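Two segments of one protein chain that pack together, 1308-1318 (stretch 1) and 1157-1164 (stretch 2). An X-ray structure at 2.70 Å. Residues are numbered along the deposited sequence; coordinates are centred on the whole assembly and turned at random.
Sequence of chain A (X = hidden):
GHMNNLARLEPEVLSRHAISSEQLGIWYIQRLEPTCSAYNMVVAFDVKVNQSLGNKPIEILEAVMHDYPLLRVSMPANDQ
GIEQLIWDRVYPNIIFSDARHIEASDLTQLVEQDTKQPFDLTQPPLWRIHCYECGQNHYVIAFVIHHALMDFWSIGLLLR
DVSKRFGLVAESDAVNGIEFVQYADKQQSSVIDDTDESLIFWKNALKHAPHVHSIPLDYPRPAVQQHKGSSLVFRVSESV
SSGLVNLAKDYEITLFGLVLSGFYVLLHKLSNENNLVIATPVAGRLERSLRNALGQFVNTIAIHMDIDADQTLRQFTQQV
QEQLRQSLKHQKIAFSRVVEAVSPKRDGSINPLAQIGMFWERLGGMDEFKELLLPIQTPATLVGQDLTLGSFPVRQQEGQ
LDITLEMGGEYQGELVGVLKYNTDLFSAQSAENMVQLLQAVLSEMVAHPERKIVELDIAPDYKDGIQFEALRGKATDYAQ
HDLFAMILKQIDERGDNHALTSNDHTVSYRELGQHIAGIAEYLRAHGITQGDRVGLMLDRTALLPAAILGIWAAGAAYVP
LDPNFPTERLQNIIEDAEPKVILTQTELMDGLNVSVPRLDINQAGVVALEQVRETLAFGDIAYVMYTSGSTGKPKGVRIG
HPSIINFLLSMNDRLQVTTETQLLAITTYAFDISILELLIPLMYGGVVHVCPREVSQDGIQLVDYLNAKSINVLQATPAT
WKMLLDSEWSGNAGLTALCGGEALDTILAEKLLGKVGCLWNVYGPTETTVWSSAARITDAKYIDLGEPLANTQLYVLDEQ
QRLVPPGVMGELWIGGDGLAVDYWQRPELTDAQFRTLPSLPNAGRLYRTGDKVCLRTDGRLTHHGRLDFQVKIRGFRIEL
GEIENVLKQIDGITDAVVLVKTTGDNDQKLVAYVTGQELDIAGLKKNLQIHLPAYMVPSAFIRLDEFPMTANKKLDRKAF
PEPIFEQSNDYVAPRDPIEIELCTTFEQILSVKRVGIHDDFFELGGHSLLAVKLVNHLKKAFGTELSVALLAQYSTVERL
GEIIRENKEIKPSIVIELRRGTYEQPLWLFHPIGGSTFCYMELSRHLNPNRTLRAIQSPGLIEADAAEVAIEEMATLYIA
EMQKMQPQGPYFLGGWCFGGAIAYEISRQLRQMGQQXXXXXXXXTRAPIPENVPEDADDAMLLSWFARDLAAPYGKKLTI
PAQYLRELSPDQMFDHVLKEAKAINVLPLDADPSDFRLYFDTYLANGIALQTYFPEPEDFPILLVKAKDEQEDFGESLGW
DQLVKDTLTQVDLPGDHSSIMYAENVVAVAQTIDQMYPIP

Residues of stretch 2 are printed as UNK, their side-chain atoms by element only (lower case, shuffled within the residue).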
# COMPACT_ATOMS: atom_id res chain seq x y z
N ALA A 1308 44.30 12.18 0.53
CA ALA A 1308 45.66 12.64 0.79
C ALA A 1308 45.65 14.13 1.17
O ALA A 1308 46.50 14.60 1.91
CB ALA A 1308 46.55 12.39 -0.40
N VAL A 1309 44.65 14.85 0.68
CA VAL A 1309 44.49 16.26 1.04
C VAL A 1309 44.10 16.41 2.50
O VAL A 1309 44.70 17.19 3.23
CB VAL A 1309 43.44 16.94 0.16
CG1 VAL A 1309 43.21 18.35 0.64
CG2 VAL A 1309 43.88 16.91 -1.29
N ALA A 1310 43.09 15.65 2.93
CA ALA A 1310 42.65 15.65 4.32
C ALA A 1310 43.80 15.31 5.25
O ALA A 1310 44.00 16.00 6.26
CB ALA A 1310 41.50 14.65 4.54
N GLN A 1311 44.54 14.26 4.90
CA GLN A 1311 45.67 13.84 5.72
C GLN A 1311 46.69 14.96 5.84
O GLN A 1311 47.25 15.17 6.90
CB GLN A 1311 46.32 12.59 5.14
CG GLN A 1311 45.56 11.31 5.39
CD GLN A 1311 45.77 10.78 6.79
OE1 GLN A 1311 44.88 10.88 7.63
NE2 GLN A 1311 46.95 10.24 7.05
N THR A 1312 46.92 15.69 4.75
CA THR A 1312 47.89 16.78 4.75
C THR A 1312 47.44 17.88 5.69
O THR A 1312 48.24 18.39 6.47
CB THR A 1312 48.10 17.35 3.36
OG1 THR A 1312 48.73 16.36 2.54
CG2 THR A 1312 48.97 18.57 3.43
N ILE A 1313 46.16 18.22 5.63
CA ILE A 1313 45.59 19.22 6.51
C ILE A 1313 45.70 18.79 7.96
O ILE A 1313 46.11 19.58 8.81
CB ILE A 1313 44.10 19.50 6.19
CG1 ILE A 1313 43.97 20.15 4.82
CG2 ILE A 1313 43.45 20.37 7.27
CD1 ILE A 1313 42.54 20.38 4.41
N ASP A 1314 45.35 17.54 8.24
CA ASP A 1314 45.38 17.04 9.62
C ASP A 1314 46.80 16.94 10.19
O ASP A 1314 47.03 17.20 11.38
CB ASP A 1314 44.67 15.69 9.72
CG ASP A 1314 43.14 15.84 9.80
OD1 ASP A 1314 42.63 16.90 10.25
OD2 ASP A 1314 42.43 14.87 9.41
N GLN A 1315 47.77 16.58 9.35
CA GLN A 1315 49.16 16.49 9.80
C GLN A 1315 49.81 17.87 9.97
O GLN A 1315 50.67 18.06 10.83
CB GLN A 1315 49.98 15.65 8.82
CG GLN A 1315 49.48 14.21 8.70
CD GLN A 1315 50.23 13.42 7.63
OE1 GLN A 1315 50.96 13.98 6.82
NE2 GLN A 1315 50.04 12.10 7.63
N MET A 1316 49.38 18.84 9.17
CA MET A 1316 49.91 20.20 9.23
C MET A 1316 49.32 20.99 10.40
O MET A 1316 50.00 21.83 11.01
CB MET A 1316 49.65 20.90 7.90
CG MET A 1316 50.28 22.29 7.74
SD MET A 1316 52.09 22.36 7.83
CE MET A 1316 52.56 20.88 6.88
N TYR A 1317 48.05 20.72 10.72
CA TYR A 1317 47.34 21.37 11.82
C TYR A 1317 46.73 20.36 12.78
O TYR A 1317 45.50 20.20 12.82
CB TYR A 1317 46.23 22.29 11.29
CG TYR A 1317 46.73 23.39 10.37
CD1 TYR A 1317 47.33 24.54 10.90
CD2 TYR A 1317 46.60 23.29 8.99
CE1 TYR A 1317 47.79 25.55 10.07
CE2 TYR A 1317 47.06 24.29 8.15
CZ TYR A 1317 47.65 25.42 8.70
OH TYR A 1317 48.11 26.42 7.87
N PRO A 1318 47.57 19.68 13.58
CA PRO A 1318 47.09 18.65 14.51
C PRO A 1318 46.10 19.19 15.53
O PRO A 1318 46.11 20.38 15.84
CB PRO A 1318 48.36 18.17 15.22
CG PRO A 1318 49.50 18.70 14.42
CD PRO A 1318 49.01 19.94 13.74
N UNK A 1157 44.87 34.67 13.27
CA UNK A 1157 44.57 33.63 12.31
C UNK A 1157 45.53 32.47 12.52
O UNK A 1157 46.74 32.63 12.42
c UNK A 1157 44.69 34.16 10.87
c UNK A 1157 43.78 35.35 10.66
c UNK A 1157 44.37 33.07 9.89
N UNK A 1158 44.99 31.29 12.83
CA UNK A 1158 45.85 30.13 13.10
C UNK A 1158 46.54 29.68 11.82
O UNK A 1158 47.74 29.38 11.82
c UNK A 1158 45.05 28.96 13.68
c UNK A 1158 45.94 27.73 13.83
o UNK A 1158 44.55 29.33 14.97
N UNK A 1159 45.79 29.65 10.73
CA UNK A 1159 46.32 29.26 9.45
C UNK A 1159 45.27 29.28 8.35
O UNK A 1159 44.07 29.33 8.62
N UNK A 1160 45.73 29.24 7.11
CA UNK A 1160 44.85 29.20 5.96
C UNK A 1160 45.10 27.94 5.13
O UNK A 1160 46.24 27.66 4.76
c UNK A 1160 45.05 30.41 5.06
c UNK A 1160 45.06 32.93 4.99
c UNK A 1160 44.05 30.37 3.92
c UNK A 1160 44.84 31.70 5.84
N UNK A 1161 44.06 27.19 4.83
CA UNK A 1161 44.23 26.08 3.91
C UNK A 1161 43.76 26.46 2.51
O UNK A 1161 42.59 26.77 2.30
c UNK A 1161 44.02 24.37 5.69
c UNK A 1161 43.61 23.76 3.33
c UNK A 1161 43.47 24.85 4.37
N UNK A 1162 44.67 26.44 1.54
CA UNK A 1162 44.28 26.77 0.19
C UNK A 1162 44.54 25.62 -0.72
O UNK A 1162 45.68 25.19 -0.89
c UNK A 1162 45.66 31.80 1.00
c UNK A 1162 44.63 29.31 0.32
s UNK A 1162 45.73 30.57 -0.31
c UNK A 1162 45.03 28.00 -0.32
N UNK A 1163 43.47 25.10 -1.32
CA UNK A 1163 43.62 23.96 -2.21
C UNK A 1163 43.59 24.43 -3.67
O UNK A 1163 42.55 24.88 -4.17
c UNK A 1163 42.51 22.61 -0.43
c UNK A 1163 42.55 22.91 -1.93
c UNK A 1163 42.86 21.64 -2.69
c UNK A 1163 41.36 21.77 0.01
N UNK A 1164 44.75 24.35 -4.31
CA UNK A 1164 44.96 24.81 -5.69
C UNK A 1164 44.32 26.17 -6.00
O UNK A 1164 43.69 26.37 -7.03
c UNK A 1164 44.47 23.75 -6.67
o UNK A 1164 46.49 23.68 -7.95
o UNK A 1164 44.59 23.93 -9.04
c UNK A 1164 45.24 23.78 -7.98

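Position 1157 carries three side-chain carbons, one bonded to CA and holding the other two. The nearer arm carbon is still 7.9 Å from Tyr 1317 OH, so the branching alone identifies it. A fork at the first carbon with two single-carbon arms is valine: Val 1157.

Position 1158 has two carbons and one oxygen, with the oxygen and one carbon both attached to the first carbon. Its CA-to-CB bond runs sideways to stretch 1, and its closest approach to stretch 1 is made by the backbone, with O lying 4.2 Å from Tyr 1317 CE1. A branched hydroxyl side chain of this size is threonine, Thr 1158; its OG1 is hydrogen-bonded elsewhere in the structure.

Position 1159 has no side-chain atoms, which makes it glycine. The absence matters here: CA of Gly 1159 lies 3.7 Å from Tyr 1317 OH, and an ideally placed CB would point toward stretch 1 and fall 2.5 Å from that same Tyr 1317 OH, a clash. The bare backbone leaves room for the end of the tyrosine.

Position 1160 shows four carbons, forked at the first, with one arm two carbons long. The CA-to-CB bond points away from stretch 1, and even CB, its nearest side-chain atom, is 5.8 Å from Tyr 1317 OH; the contact is through the backbone, N standing 3.8 Å from Tyr 1317 OH. The unequal fork at CB distinguishes isoleucine from leucine, whose branch comes one carbon later: Ile 1160.

Position 1161 again has one carbon carrying two others, this time directed toward stretch 1. One arm lies 3.7 Å from Ile 1313 CD1 and the other 3.9 Å from Tyr 1317 CE2. The three-carbon fork is valine, so the two arms are CG1 and CG2 of Val 1161, respectively.

Position 1162 has an unbranched chain of two carbons, a sulfur and a terminal carbon. The thioether identifies methionine, Met 1162, whose CG, its nearest side-chain atom, is 8.8 Å from Tyr 1317 OH.

Position 1163 repeats the four-carbon unequal fork, but with CB toward the helix. The end of its longer arm lies 3.9 Å from Val 1309 CG1. This is Ile 1163, and that terminal atom is CD1.

Position 1164 has two carbons, the second bearing two oxygens: a carboxylate carbon bonded directly to CB, hence aspartate. Asp 1164 is out of reach of stretch 1, and both carboxylate oxygens are hydrogen-bonded elsewhere in the structure.

The contact follows from two matching repeats. The CA-to-CB bonds of 1161 and 1163 point toward stretch 1 and Gly 1159 meets Tyr 1317 just past the helix end, while Val 1309, Ile 1313 and Tyr 1317 recur every four residues. Their CA atoms pair in reverse order: Val 1309 CA to Ile 1163 CA is 8.4 Å, Ile 1313 CA to Val 1161 CA 7.5 Å, and Tyr 1317 CA to Gly 1159 CA 8.3 Å. No hydrogen bond crosses the 295 Å² interface; apolar packing joins the stretches, with Tyr 1317 reaching to the glycine.

Stretch 2 1157-1164: VTGIVMID
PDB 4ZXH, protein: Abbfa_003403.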